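Local coordinates for putative methylase (PDB 3LDU), which probably methylates guanine bases of ribosomal RNA and binds GTP in its methyltransferase domain in this crystal, at residues I49-M54 against I240-R245; I90-A94 against W233-D237. All coordinates share one frame. Residues are numbered along the deposited sequence.

Interaction 1: residues I49-M54 against I240-R245; sequences IAKSNM and IWWDVR
Both segments are helical, 49-54 within helix 48-55 and 240-245 within helix 238-251. Their axes approach to 9.1 Å and run in broadly the same direction, crossing at -39°. Ala50 makes the tight spot: its CA is 5.3 Å from Trp241 CA, and the next residue, Lys51, has its CA 6.4 Å from Val244 CA. Trp241 is the knob, seated among Ile49, Ala50, Asn53 and Met54. Its chi1 of -104° lays the indole across Ala50, whose CA lies 3.6 Å from the centroid of the Trp241 six-membered ring, a CH-pi contact over the face; at the ring edge come Asn53 CB, 3.5 Å from Trp241 CH2, and the selenomethionine Met54 CE, 3.7 Å from Trp241 CZ3. The same CE lies 3.6 Å from Arg245 CG. Ala50 CB also meets Val244 CG2 at 3.7 Å. Asn53 ND2 bonds Ile49 O (2.9 Å), while its OD1 reaches Thr161 OG1. This largely apolar helix-helix contact, one knob in a four-residue hole, joins the ferredoxin-like and methyltransferase domains.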
ATOM      1  N   ILE A  49      -0.711  13.287   9.881  1.00 23.05           N
ATOM      2  CA  ILE A  49      -1.285  11.979  10.181  1.00 22.47           C
ATOM      3  C   ILE A  49      -2.553  11.768   9.356  1.00 24.93           C
ATOM      4  O   ILE A  49      -2.729  10.724   8.700  1.00 20.24           O
ATOM      5  CB  ILE A  49      -1.567  11.804  11.689  1.00 21.85           C
ATOM      6  CG1 ILE A  49      -0.250  11.706  12.463  1.00 20.21           C
ATOM      7  CG2 ILE A  49      -2.382  10.528  11.925  1.00 25.24           C
ATOM      8  CD1 ILE A  49      -0.440  11.659  14.003  1.00 22.94           C
ATOM      9  N   ALA A  50      -3.426  12.775   9.366  1.00 21.23           N
ATOM     10  CA  ALA A  50      -4.670  12.734   8.603  1.00 22.34           C
ATOM     11  C   ALA A  50      -4.410  12.627   7.094  1.00 24.04           C
ATOM     12  O   ALA A  50      -4.978  11.773   6.399  1.00 22.88           O
ATOM     13  CB  ALA A  50      -5.526  13.972   8.916  1.00 22.02           C
ATOM     14  N   LYS A  51      -3.553  13.505   6.585  1.00 21.09           N
ATOM     15  CA  LYS A  51      -3.278  13.532   5.144  1.00 20.24           C
ATOM     16  C   LYS A  51      -2.599  12.270   4.649  1.00 20.30           C
ATOM     17  O   LYS A  51      -2.889  11.812   3.553  1.00 18.54           O
ATOM     18  CB  LYS A  51      -2.421  14.745   4.763  1.00 27.64           C
ATOM     19  CG  LYS A  51      -3.236  16.013   4.513  1.00 34.57           C
ATOM     20  CD  LYS A  51      -2.335  17.221   4.289  1.00 38.55           C
ATOM     21  CE  LYS A  51      -1.332  16.984   3.167  1.00 44.13           C
ATOM     22  NZ  LYS A  51      -0.487  18.193   2.928  1.00 47.50           N
ATOM     23  N   SER A  52      -1.685  11.719   5.446  1.00 21.07           N
ATOM     24  CA  SER A  52      -0.948  10.515   5.030  1.00 23.44           C
ATOM     25  C   SER A  52      -1.861   9.301   4.934  1.00 19.91           C
ATOM     26  O   SER A  52      -1.842   8.574   3.938  1.00 19.59           O
ATOM     27  CB  SER A  52       0.215  10.247   5.986  1.00 23.77           C
ATOM     28  OG  SER A  52       1.150  11.307   5.908  1.00 23.40           O
ATOM     29  N   ASN A  53      -2.678   9.085   5.956  1.00 18.25           N
ATOM     30  CA  ASN A  53      -3.678   8.024   5.911  1.00 19.82           C
ATOM     31  C   ASN A  53      -4.693   8.238   4.792  1.00 21.70           C
ATOM     32  O   ASN A  53      -5.118   7.288   4.133  1.00 21.35           O
ATOM     33  CB  ASN A  53      -4.412   7.933   7.260  1.00 18.08           C
ATOM     34  CG  ASN A  53      -3.607   7.196   8.290  1.00 22.73           C
ATOM     35  OD1 ASN A  53      -3.386   5.993   8.164  1.00 18.41           O
ATOM     36  ND2 ASN A  53      -3.147   7.909   9.319  1.00 19.76           N
HETATM   37  N   MSE A  54      -5.064   9.493   4.561  1.00 21.57           N
HETATM   38  CA  MSE A  54      -6.099   9.796   3.571  1.00 21.87           C
HETATM   39  C   MSE A  54      -5.624   9.541   2.144  1.00 19.19           C
HETATM   40  O   MSE A  54      -6.384   9.034   1.300  1.00 23.21           O
HETATM   41  CB  MSE A  54      -6.529  11.256   3.692  1.00 26.71           C
HETATM   42  CG  MSE A  54      -7.601  11.691   2.699  1.00 28.48           C
HETATM   43 SE   MSE A  54      -9.279  10.686   2.861  0.60 33.83          SE
HETATM   44  CE  MSE A  54      -9.406  10.553   4.742  1.00 23.66           C
ATOM     45  N   ILE A 240      -8.827  18.685  12.430  1.00 29.22           N
ATOM     46  CA  ILE A 240      -7.854  18.387  11.380  1.00 27.64           C
ATOM     47  C   ILE A 240      -8.299  17.192  10.549  1.00 32.63           C
ATOM     48  O   ILE A 240      -8.375  17.290   9.321  1.00 30.31           O
ATOM     49  CB  ILE A 240      -6.450  18.181  11.948  1.00 26.36           C
ATOM     50  CG1 ILE A 240      -5.856  19.537  12.333  1.00 32.04           C
ATOM     51  CG2 ILE A 240      -5.553  17.516  10.921  1.00 28.71           C
ATOM     52  CD1 ILE A 240      -4.464  19.464  12.922  1.00 37.69           C
ATOM     53  N   TRP A 241      -8.623  16.079  11.207  1.00 29.26           N
ATOM     54  CA  TRP A 241      -9.128  14.906  10.482  1.00 31.84           C
ATOM     55  C   TRP A 241     -10.380  15.281   9.699  1.00 31.19           C
ATOM     56  O   TRP A 241     -10.572  14.842   8.564  1.00 26.41           O
ATOM     57  CB  TRP A 241      -9.429  13.736  11.430  1.00 31.57           C
ATOM     58  CG  TRP A 241      -8.390  12.619  11.401  1.00 37.18           C
ATOM     59  CD1 TRP A 241      -7.564  12.228  12.428  1.00 44.36           C
ATOM     60  CD2 TRP A 241      -8.085  11.754  10.295  1.00 33.62           C
ATOM     61  NE1 TRP A 241      -6.769  11.173  12.021  1.00 38.97           N
ATOM     62  CE2 TRP A 241      -7.067  10.869  10.719  1.00 36.84           C
ATOM     63  CE3 TRP A 241      -8.569  11.647   8.989  1.00 41.80           C
ATOM     64  CZ2 TRP A 241      -6.533   9.893   9.885  1.00 39.38           C
ATOM     65  CZ3 TRP A 241      -8.034  10.672   8.157  1.00 44.08           C
ATOM     66  CH2 TRP A 241      -7.027   9.811   8.611  1.00 43.88           C
ATOM     67  N   TRP A 242     -11.233  16.108  10.302  1.00 31.21           N
ATOM     68  CA  TRP A 242     -12.467  16.491   9.635  1.00 32.97           C
ATOM     69  C   TRP A 242     -12.218  17.311   8.364  1.00 30.30           C
ATOM     70  O   TRP A 242     -12.776  17.013   7.306  1.00 33.76           O
ATOM     71  CB  TRP A 242     -13.399  17.246  10.593  1.00 33.48           C
ATOM     72  CG  TRP A 242     -14.823  16.967  10.277  1.00 49.69           C
ATOM     73  CD1 TRP A 242     -15.527  15.838  10.590  1.00 55.30           C
ATOM     74  CD2 TRP A 242     -15.717  17.814   9.552  1.00 54.44           C
ATOM     75  NE1 TRP A 242     -16.813  15.936  10.111  1.00 61.66           N
ATOM     76  CE2 TRP A 242     -16.956  17.140   9.472  1.00 60.58           C
ATOM     77  CE3 TRP A 242     -15.596  19.079   8.969  1.00 61.34           C
ATOM     78  CZ2 TRP A 242     -18.064  17.691   8.833  1.00 64.35           C
ATOM     79  CZ3 TRP A 242     -16.700  19.626   8.335  1.00 66.80           C
ATOM     80  CH2 TRP A 242     -17.919  18.933   8.273  1.00 68.08           C
ATOM     81  N   ASP A 243     -11.372  18.331   8.474  1.00 30.09           N
ATOM     82  CA  ASP A 243     -11.052  19.192   7.343  1.00 27.27           C
ATOM     83  C   ASP A 243     -10.357  18.405   6.229  1.00 26.24           C
ATOM     84  O   ASP A 243     -10.594  18.650   5.045  1.00 28.40           O
ATOM     85  CB  ASP A 243     -10.178  20.360   7.789  1.00 27.78           C
ATOM     86  CG  ASP A 243     -10.949  21.377   8.621  1.00 37.43           C
ATOM     87  OD1 ASP A 243     -12.189  21.278   8.664  1.00 37.44           O
ATOM     88  OD2 ASP A 243     -10.317  22.272   9.213  1.00 38.92           O
ATOM     89  N   VAL A 244      -9.503  17.462   6.615  1.00 25.69           N
ATOM     90  CA  VAL A 244      -8.805  16.624   5.638  1.00 26.95           C
ATOM     91  C   VAL A 244      -9.764  15.734   4.847  1.00 27.20           C
ATOM     92  O   VAL A 244      -9.631  15.599   3.631  1.00 26.65           O
ATOM     93  CB  VAL A 244      -7.682  15.790   6.287  1.00 26.85           C
ATOM     94  CG1 VAL A 244      -7.198  14.694   5.327  1.00 25.71           C
ATOM     95  CG2 VAL A 244      -6.532  16.699   6.692  1.00 27.84           C
ATOM     96  N   ARG A 245     -10.739  15.131   5.520  1.00 27.10           N
ATOM     97  CA  ARG A 245     -11.758  14.352   4.802  1.00 32.73           C
ATOM     98  C   ARG A 245     -12.620  15.196   3.873  1.00 31.69           C
ATOM     99  O   ARG A 245     -12.908  14.791   2.747  1.00 29.87           O
ATOM    100  CB  ARG A 245     -12.687  13.621   5.770  1.00 37.41           C
ATOM    101  CG  ARG A 245     -12.109  12.361   6.323  1.00 45.62           C
ATOM    102  CD  ARG A 245     -13.198  11.406   6.758  1.00 43.95           C
ATOM    103  NE  ARG A 245     -12.603  10.306   7.498  1.00 47.23           N
ATOM    104  CZ  ARG A 245     -12.307   9.122   6.978  1.00 41.60           C
ATOM    105  NH1 ARG A 245     -12.579   8.856   5.702  1.00 37.61           N
ATOM    106  NH2 ARG A 245     -11.752   8.199   7.746  1.00 43.24           N
TER

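Interaction 2: residues I90-A94 against W233-D237; sequences IPYGA and WRTLD. With FMT (formic acid), chain C.
Two beta turns meet here at the surface, one from the THUMP domain and one from the loop leading into helix 238-251. Pro91 to Ala94 form a type II turn closed by Ala94 N to Pro91 O at 3.0 Å, with Gly93 at phi/psi 88/-7, where a CB would jam against the preceding carbonyl. Trp233 to Leu236 form a type I turn, Leu236 N to Trp233 O at 3.3 Å. The nearest CA atoms, those of Pro91 and Thr235, are 7.1 Å apart, so side chains close the gap.

Arg234 does most of this, with chi1 to chi3 in m, t, m. Its NH2 donates to Tyr92 O at 2.8 Å, with an N-H...O angle of 161°; NH1 adds a weak bond to the same oxygen at 3.3 Å. Tyr92 O thus takes both terminal nitrogens, while NE turns to Glu141 in a salt bridge. Pro91 lies over one face of the guanidinium, CG 3.5 Å from Arg234 NH2, and its CD packs 3.8 Å from Thr235 CG2.

Several other polar groups have partners. Ile90 O accepts from Tyr130 OH, and Trp233 NE1 donates to Lys142 O while its ring stacks on Tyr143. At the far end of the loop, Asp237 is the N-cap of the helix, OD1 accepting from Lys239 N. Thr235, with chi1 at 62°, sends OG1 to a formic acid, probably from the crystallisation liquor: Thr235 OG1 donates to FMT O2 at 2.6 Å.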
ATOM      1  N   ILE A  90       0.229   9.052  25.324  1.00 30.94           N
ATOM      2  CA  ILE A  90      -0.860   8.189  25.784  1.00 26.94           C
ATOM      3  C   ILE A  90      -1.601   8.901  26.910  1.00 25.01           C
ATOM      4  O   ILE A  90      -1.047   9.070  27.984  1.00 28.98           O
ATOM      5  CB  ILE A  90      -0.326   6.829  26.347  1.00 24.50           C
ATOM      6  CG1 ILE A  90       0.597   6.129  25.337  1.00 27.61           C
ATOM      7  CG2 ILE A  90      -1.481   5.908  26.731  1.00 29.26           C
ATOM      8  CD1 ILE A  90       0.035   6.065  23.956  1.00 46.54           C
ATOM      9  N   PRO A  91      -2.850   9.316  26.659  1.00 25.35           N
ATOM     10  CA  PRO A  91      -3.617  10.079  27.649  1.00 30.34           C
ATOM     11  C   PRO A  91      -4.248   9.192  28.712  1.00 32.29           C
ATOM     12  O   PRO A  91      -4.277   7.968  28.594  1.00 28.91           O
ATOM     13  CB  PRO A  91      -4.704  10.736  26.805  1.00 30.99           C
ATOM     14  CG  PRO A  91      -4.924   9.780  25.692  1.00 27.37           C
ATOM     15  CD  PRO A  91      -3.600   9.149  25.402  1.00 26.54           C
ATOM     16  N   TYR A  92      -4.752   9.833  29.763  1.00 31.84           N
ATOM     17  CA  TYR A  92      -5.323   9.139  30.897  1.00 28.55           C
ATOM     18  C   TYR A  92      -6.401   8.147  30.494  1.00 32.03           C
ATOM     19  O   TYR A  92      -7.381   8.513  29.847  1.00 39.62           O
ATOM     20  CB  TYR A  92      -5.911  10.177  31.861  1.00 32.35           C
ATOM     21  CG  TYR A  92      -6.228   9.642  33.223  1.00 36.06           C
ATOM     22  CD1 TYR A  92      -5.221   9.146  34.043  1.00 41.29           C
ATOM     23  CD2 TYR A  92      -7.532   9.654  33.708  1.00 37.68           C
ATOM     24  CE1 TYR A  92      -5.505   8.660  35.311  1.00 45.29           C
ATOM     25  CE2 TYR A  92      -7.826   9.173  34.984  1.00 38.39           C
ATOM     26  CZ  TYR A  92      -6.805   8.677  35.772  1.00 43.75           C
ATOM     27  OH  TYR A  92      -7.081   8.195  37.033  1.00 50.75           O
ATOM     28  N   GLY A  93      -6.216   6.888  30.879  1.00 32.16           N
ATOM     29  CA  GLY A  93      -7.242   5.882  30.687  1.00 30.01           C
ATOM     30  C   GLY A  93      -7.166   5.199  29.327  1.00 29.99           C
ATOM     31  O   GLY A  93      -7.893   4.240  29.063  1.00 28.27           O
ATOM     32  N   ALA A  94      -6.287   5.694  28.464  1.00 27.19           N
ATOM     33  CA  ALA A  94      -6.152   5.123  27.120  1.00 29.07           C
ATOM     34  C   ALA A  94      -5.607   3.701  27.152  1.00 26.37           C
ATOM     35  O   ALA A  94      -4.892   3.321  28.079  1.00 26.95           O
ATOM     36  CB  ALA A  94      -5.272   6.008  26.226  1.00 24.51           C
ATOM     37  N   TRP A 233      -8.396   9.471  18.655  1.00 25.10           N
ATOM     38  CA  TRP A 233      -7.422   9.937  19.639  1.00 27.06           C
ATOM     39  C   TRP A 233      -7.769  11.301  20.213  1.00 29.09           C
ATOM     40  O   TRP A 233      -7.897  12.278  19.480  1.00 32.23           O
ATOM     41  CB  TRP A 233      -6.029  10.012  19.022  1.00 30.72           C
ATOM     42  CG  TRP A 233      -5.412   8.686  18.725  1.00 28.89           C
ATOM     43  CD1 TRP A 233      -5.945   7.449  18.972  1.00 22.88           C
ATOM     44  CD2 TRP A 233      -4.121   8.462  18.142  1.00 26.01           C
ATOM     45  NE1 TRP A 233      -5.063   6.468  18.555  1.00 23.35           N
ATOM     46  CE2 TRP A 233      -3.940   7.066  18.046  1.00 24.75           C
ATOM     47  CE3 TRP A 233      -3.103   9.309  17.687  1.00 22.29           C
ATOM     48  CZ2 TRP A 233      -2.777   6.497  17.512  1.00 24.12           C
ATOM     49  CZ3 TRP A 233      -1.956   8.747  17.166  1.00 23.37           C
ATOM     50  CH2 TRP A 233      -1.801   7.352  17.079  1.00 26.67           C
ATOM     51  N   ARG A 234      -7.885  11.362  21.537  1.00 27.74           N
ATOM     52  CA  ARG A 234      -8.139  12.629  22.225  1.00 34.92           C
ATOM     53  C   ARG A 234      -6.957  13.585  22.091  1.00 36.45           C
ATOM     54  O   ARG A 234      -7.107  14.795  22.268  1.00 37.63           O
ATOM     55  CB  ARG A 234      -8.431  12.376  23.704  1.00 30.67           C
ATOM     56  CG  ARG A 234      -9.785  11.755  23.947  1.00 33.70           C
ATOM     57  CD  ARG A 234      -9.946  11.373  25.412  1.00 36.02           C
ATOM     58  NE  ARG A 234      -9.178  10.178  25.735  1.00 41.58           N
ATOM     59  CZ  ARG A 234      -8.669   9.908  26.931  1.00 43.75           C
ATOM     60  NH1 ARG A 234      -8.837  10.756  27.949  1.00 46.50           N
ATOM     61  NH2 ARG A 234      -7.994   8.786  27.115  1.00 33.00           N
ATOM     62  N   THR A 235      -5.786  13.032  21.781  1.00 29.89           N
ATOM     63  CA  THR A 235      -4.553  13.809  21.697  1.00 34.48           C
ATOM     64  C   THR A 235      -4.423  14.562  20.372  1.00 36.86           C
ATOM     65  O   THR A 235      -3.515  15.371  20.205  1.00 36.72           O
ATOM     66  CB  THR A 235      -3.302  12.917  21.898  1.00 36.76           C
ATOM     67  OG1 THR A 235      -3.236  11.929  20.860  1.00 33.15           O
ATOM     68  CG2 THR A 235      -3.352  12.218  23.249  1.00 42.04           C
ATOM     69  N   LEU A 236      -5.324  14.287  19.433  1.00 37.67           N
ATOM     70  CA  LEU A 236      -5.345  15.004  18.164  1.00 40.34           C
ATOM     71  C   LEU A 236      -6.509  15.981  18.130  1.00 46.64           C
ATOM     72  O   LEU A 236      -7.529  15.768  18.791  1.00 41.37           O
ATOM     73  CB  LEU A 236      -5.462  14.029  16.986  1.00 38.79           C
ATOM     74  CG  LEU A 236      -4.336  13.015  16.828  1.00 31.83           C
ATOM     75  CD1 LEU A 236      -4.548  12.118  15.607  1.00 33.64           C
ATOM     76  CD2 LEU A 236      -2.999  13.729  16.756  1.00 38.60           C
ATOM     77  N   ASP A 237      -6.344  17.054  17.362  1.00 47.12           N
ATOM     78  CA  ASP A 237      -7.420  18.001  17.102  1.00 49.57           C
ATOM     79  C   ASP A 237      -8.348  17.394  16.058  1.00 46.85           C
ATOM     80  O   ASP A 237      -7.962  17.238  14.904  1.00 44.92           O
ATOM     81  CB  ASP A 237      -6.840  19.319  16.582  1.00 51.70           C
ATOM     82  CG  ASP A 237      -7.910  20.308  16.166  1.00 55.38           C
ATOM     83  OD1 ASP A 237      -9.100  20.076  16.470  1.00 52.72           O
ATOM     84  OD2 ASP A 237      -7.558  21.324  15.534  1.00 60.96           O
TER
HETATM   85  C   FMT C 384      -0.191  11.239  19.876  1.00 48.97           C
HETATM   86  O1  FMT C 384       0.193  12.408  19.775  1.00 50.36           O
HETATM   87  O2  FMT C 384      -0.862  10.793  20.813  1.00 46.30           O

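In the fold
The chain that runs from the loop of interaction 2 straight into helix 238-251 ties the two contacts together: residues 233-237 lean on the THUMP domain, and a few residues later 240-245 pack on the ferredoxin-like domain. One excursion from the methyltransferase domain therefore touches both N-terminal domains in succession. The centres are about 17 Å apart, and the contacts meet where Ile49 CD1 packs 4.3 Å from Leu236 CD2. Interaction 1 is buried and largely apolar, whereas interaction 2 is a surface contact held by an arginine. Both are packing contacts between domains, away from the GTP site, which includes Pro202, Ser206 and Asp264.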